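Local atomic coordinates of fibrinogen-binding protein (Staphylococcus aureus subsp. aureus, PDB entry 4H6H), a protein that belongs to the staphylococcal complement inhibitor (SCIN) family and probably blocks complement activation, helping the bacterium evade innate immunity. Residues K17-E22 against S66-K71. Residues are numbered along the deposited sequence; the frame is centred on the assembly and turned at random.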
ATOM      1  N   LYS A  17     -15.554   4.215  -3.242  1.00 62.47           N
ATOM      2  CA  LYS A  17     -15.437   2.921  -3.909  1.00 59.94           C
ATOM      3  C   LYS A  17     -14.114   2.797  -4.679  1.00 55.69           C
ATOM      4  O   LYS A  17     -13.521   1.717  -4.733  1.00 58.52           O
ATOM      5  CB  LYS A  17     -16.626   2.678  -4.846  1.00 60.31           C
ATOM      6  CG  LYS A  17     -17.898   2.214  -4.144  1.00 66.17           C
ATOM      7  CD  LYS A  17     -17.770   0.755  -3.677  1.00 67.82           C
ATOM      8  CE  LYS A  17     -19.098   0.168  -3.177  1.00 72.57           C
ATOM      9  NZ  LYS A  17     -19.529   0.678  -1.845  1.00 76.82           N
ATOM     10  N   ARG A  18     -13.644   3.912  -5.237  1.00 58.51           N
ATOM     11  CA  ARG A  18     -12.445   3.927  -6.081  1.00 57.66           C
ATOM     12  C   ARG A  18     -11.116   3.685  -5.339  1.00 54.14           C
ATOM     13  O   ARG A  18     -10.368   2.794  -5.730  1.00 55.45           O
ATOM     14  CB  ARG A  18     -12.373   5.207  -6.935  1.00 56.12           C
ATOM     15  CG  ARG A  18     -11.237   5.204  -7.966  1.00 55.83           C
ATOM     16  CD  ARG A  18     -11.015   6.566  -8.627  1.00 52.33           C
ATOM     17  NE  ARG A  18     -10.751   7.630  -7.658  1.00 53.49           N
ATOM     18  CZ  ARG A  18      -9.547   7.961  -7.187  1.00 56.12           C
ATOM     19  NH1 ARG A  18      -8.458   7.314  -7.577  1.00 50.98           N
ATOM     20  NH2 ARG A  18      -9.420   8.957  -6.316  1.00 60.82           N
ATOM     21  N   ILE A  19     -10.803   4.453  -4.293  1.00 49.33           N
ATOM     22  CA  ILE A  19      -9.539   4.204  -3.603  1.00 54.43           C
ATOM     23  C   ILE A  19      -9.583   2.874  -2.891  1.00 51.14           C
ATOM     24  O   ILE A  19      -8.552   2.217  -2.784  1.00 52.85           O
ATOM     25  CB  ILE A  19      -9.105   5.302  -2.600  1.00 51.49           C
ATOM     26  CG1 ILE A  19     -10.310   6.067  -2.086  1.00 56.95           C
ATOM     27  CG2 ILE A  19      -8.088   6.234  -3.220  1.00 49.97           C
ATOM     28  CD1 ILE A  19     -11.071   5.330  -1.006  1.00 58.88           C
ATOM     29  N   ALA A  20     -10.760   2.475  -2.405  1.00 50.96           N
ATOM     30  CA  ALA A  20     -10.852   1.206  -1.688  1.00 48.16           C
ATOM     31  C   ALA A  20     -10.430   0.093  -2.626  1.00 49.97           C
ATOM     32  O   ALA A  20      -9.642  -0.781  -2.258  1.00 50.79           O
ATOM     33  CB  ALA A  20     -12.242   0.961  -1.152  1.00 46.50           C
ATOM     34  N   GLU A  21     -10.935   0.137  -3.850  1.00 51.67           N
ATOM     35  CA  GLU A  21     -10.569  -0.857  -4.837  1.00 53.40           C
ATOM     36  C   GLU A  21      -9.093  -0.790  -5.136  1.00 47.32           C
ATOM     37  O   GLU A  21      -8.411  -1.807  -5.140  1.00 50.56           O
ATOM     38  CB  GLU A  21     -11.347  -0.661  -6.133  1.00 56.48           C
ATOM     39  CG  GLU A  21     -11.550  -1.959  -6.879  1.00 64.62           C
ATOM     40  CD  GLU A  21     -12.322  -2.968  -6.035  1.00 80.93           C
ATOM     41  OE1 GLU A  21     -13.506  -2.691  -5.733  1.00 92.84           O
ATOM     42  OE2 GLU A  21     -11.744  -4.019  -5.659  1.00 68.56           O
ATOM     43  N   GLU A  22      -8.608   0.418  -5.395  1.00 46.56           N
ATOM     44  CA  GLU A  22      -7.219   0.623  -5.783  1.00 47.27           C
ATOM     45  C   GLU A  22      -6.261   0.290  -4.636  1.00 47.22           C
ATOM     46  O   GLU A  22      -5.159  -0.191  -4.860  1.00 44.41           O
ATOM     47  CB  GLU A  22      -7.002   2.060  -6.268  1.00 47.29           C
ATOM     48  CG  GLU A  22      -7.838   2.408  -7.493  1.00 51.84           C
ATOM     49  CD  GLU A  22      -7.740   3.876  -7.903  1.00 61.41           C
ATOM     50  OE1 GLU A  22      -6.930   4.611  -7.295  1.00 55.76           O
ATOM     51  OE2 GLU A  22      -8.467   4.292  -8.844  1.00 56.85           O
ATOM     52  N   SER A  66      -7.415   8.715   4.504  1.00 60.97           N
ATOM     53  CA  SER A  66      -6.532   7.670   5.018  1.00 54.26           C
ATOM     54  C   SER A  66      -6.204   6.650   3.936  1.00 48.57           C
ATOM     55  O   SER A  66      -5.058   6.253   3.754  1.00 40.12           O
ATOM     56  CB  SER A  66      -7.189   6.968   6.198  1.00 54.58           C
ATOM     57  OG  SER A  66      -7.230   7.814   7.330  1.00 64.29           O
ATOM     58  N   MET A  67      -7.229   6.220   3.223  1.00 46.34           N
ATOM     59  CA  MET A  67      -7.029   5.298   2.129  1.00 46.79           C
ATOM     60  C   MET A  67      -6.094   5.858   1.052  1.00 51.85           C
ATOM     61  O   MET A  67      -5.229   5.136   0.553  1.00 45.80           O
ATOM     62  CB  MET A  67      -8.371   4.925   1.525  1.00 54.46           C
ATOM     63  CG  MET A  67      -9.302   4.213   2.490  1.00 50.93           C
ATOM     64  SD  MET A  67     -10.574   3.385   1.542  1.00 60.14           S
ATOM     65  CE  MET A  67     -11.513   2.568   2.796  1.00 72.90           C
ATOM     66  N   ALA A  68      -6.259   7.138   0.702  1.00 48.08           N
ATOM     67  CA  ALA A  68      -5.468   7.734  -0.362  1.00 40.96           C
ATOM     68  C   ALA A  68      -4.021   7.917   0.055  1.00 40.69           C
ATOM     69  O   ALA A  68      -3.124   7.800  -0.776  1.00 42.83           O
ATOM     70  CB  ALA A  68      -6.071   9.057  -0.791  1.00 49.70           C
ATOM     71  N   ASP A  69      -3.797   8.215   1.332  1.00 40.63           N
ATOM     72  CA  ASP A  69      -2.443   8.311   1.882  1.00 41.39           C
ATOM     73  C   ASP A  69      -1.726   6.958   1.854  1.00 49.29           C
ATOM     74  O   ASP A  69      -0.570   6.862   1.429  1.00 47.01           O
ATOM     75  CB  ASP A  69      -2.475   8.812   3.333  1.00 47.60           C
ATOM     76  CG  ASP A  69      -2.835  10.304   3.453  1.00 63.20           C
ATOM     77  OD1 ASP A  69      -2.512  11.114   2.536  1.00 47.65           O
ATOM     78  OD2 ASP A  69      -3.423  10.663   4.500  1.00 68.38           O
ATOM     79  N   ALA A  70      -2.416   5.923   2.329  1.00 37.01           N
ATOM     80  CA  ALA A  70      -1.862   4.585   2.389  1.00 42.12           C
ATOM     81  C   ALA A  70      -1.532   4.088   0.999  1.00 41.26           C
ATOM     82  O   ALA A  70      -0.510   3.436   0.792  1.00 44.89           O
ATOM     83  CB  ALA A  70      -2.832   3.620   3.100  1.00 45.06           C
ATOM     84  N   LYS A  71      -2.393   4.397   0.038  1.00 42.65           N
ATOM     85  CA  LYS A  71      -2.141   3.968  -1.330  1.00 45.23           C
ATOM     86  C   LYS A  71      -0.839   4.574  -1.863  1.00 47.57           C
ATOM     87  O   LYS A  71      -0.054   3.894  -2.527  1.00 53.03           O
ATOM     88  CB  LYS A  71      -3.340   4.284  -2.224  1.00 39.59           C
ATOM     89  CG  LYS A  71      -3.110   4.093  -3.713  1.00 46.53           C
ATOM     90  CD  LYS A  71      -4.388   4.440  -4.476  1.00 53.47           C
ATOM     91  CE  LYS A  71      -4.210   4.382  -5.999  1.00 63.50           C
ATOM     92  NZ  LYS A  71      -3.246   5.399  -6.525  1.00 54.50           N
TER
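Ile-19 meets Met-67 at about a right angle where helix 12-27 packs on helix 64-85, the buried side of a contact that illustrates how one helix interface can grade from apolar to charged. The CD1 methyl of Ile-19 lies 3.7 Å from Met-67 CB; its 3.2 Å approach to Met-67 SD is unusually short and of doubtful accuracy. Met-67 holds its CG beside the backbone N (chi1 -62°) and runs extended from there, which carries the sulfur across to Ala-20, with SD 4.0 Å from Ala-20 CB. The other branch of Ile-19 turns to Ala-68, CG2 4.2 Å from Ala-68 CB. Leu-23 and residues of helix 42-61 also touch Met-67, placing this side in the core.

The other side is looser and partly open to solvent. Lys-71 reaches over Glu-22 with an extended chain that bends only at its last torsion, and its NZ makes a long salt bridge to Glu-22 OE1, 3.8 Å. Within its own helix the same carboxylate pairs with Arg-18, NH1 to Glu-22 OE1 3.1 Å, and probably offsets both charges. Segments 17-22 and 66-71 run in roughly the same direction, 33° apart, as helix 12-27 packs against helix 64-85 beside helix 42-61 in the three-helix bundle of the SCIN family.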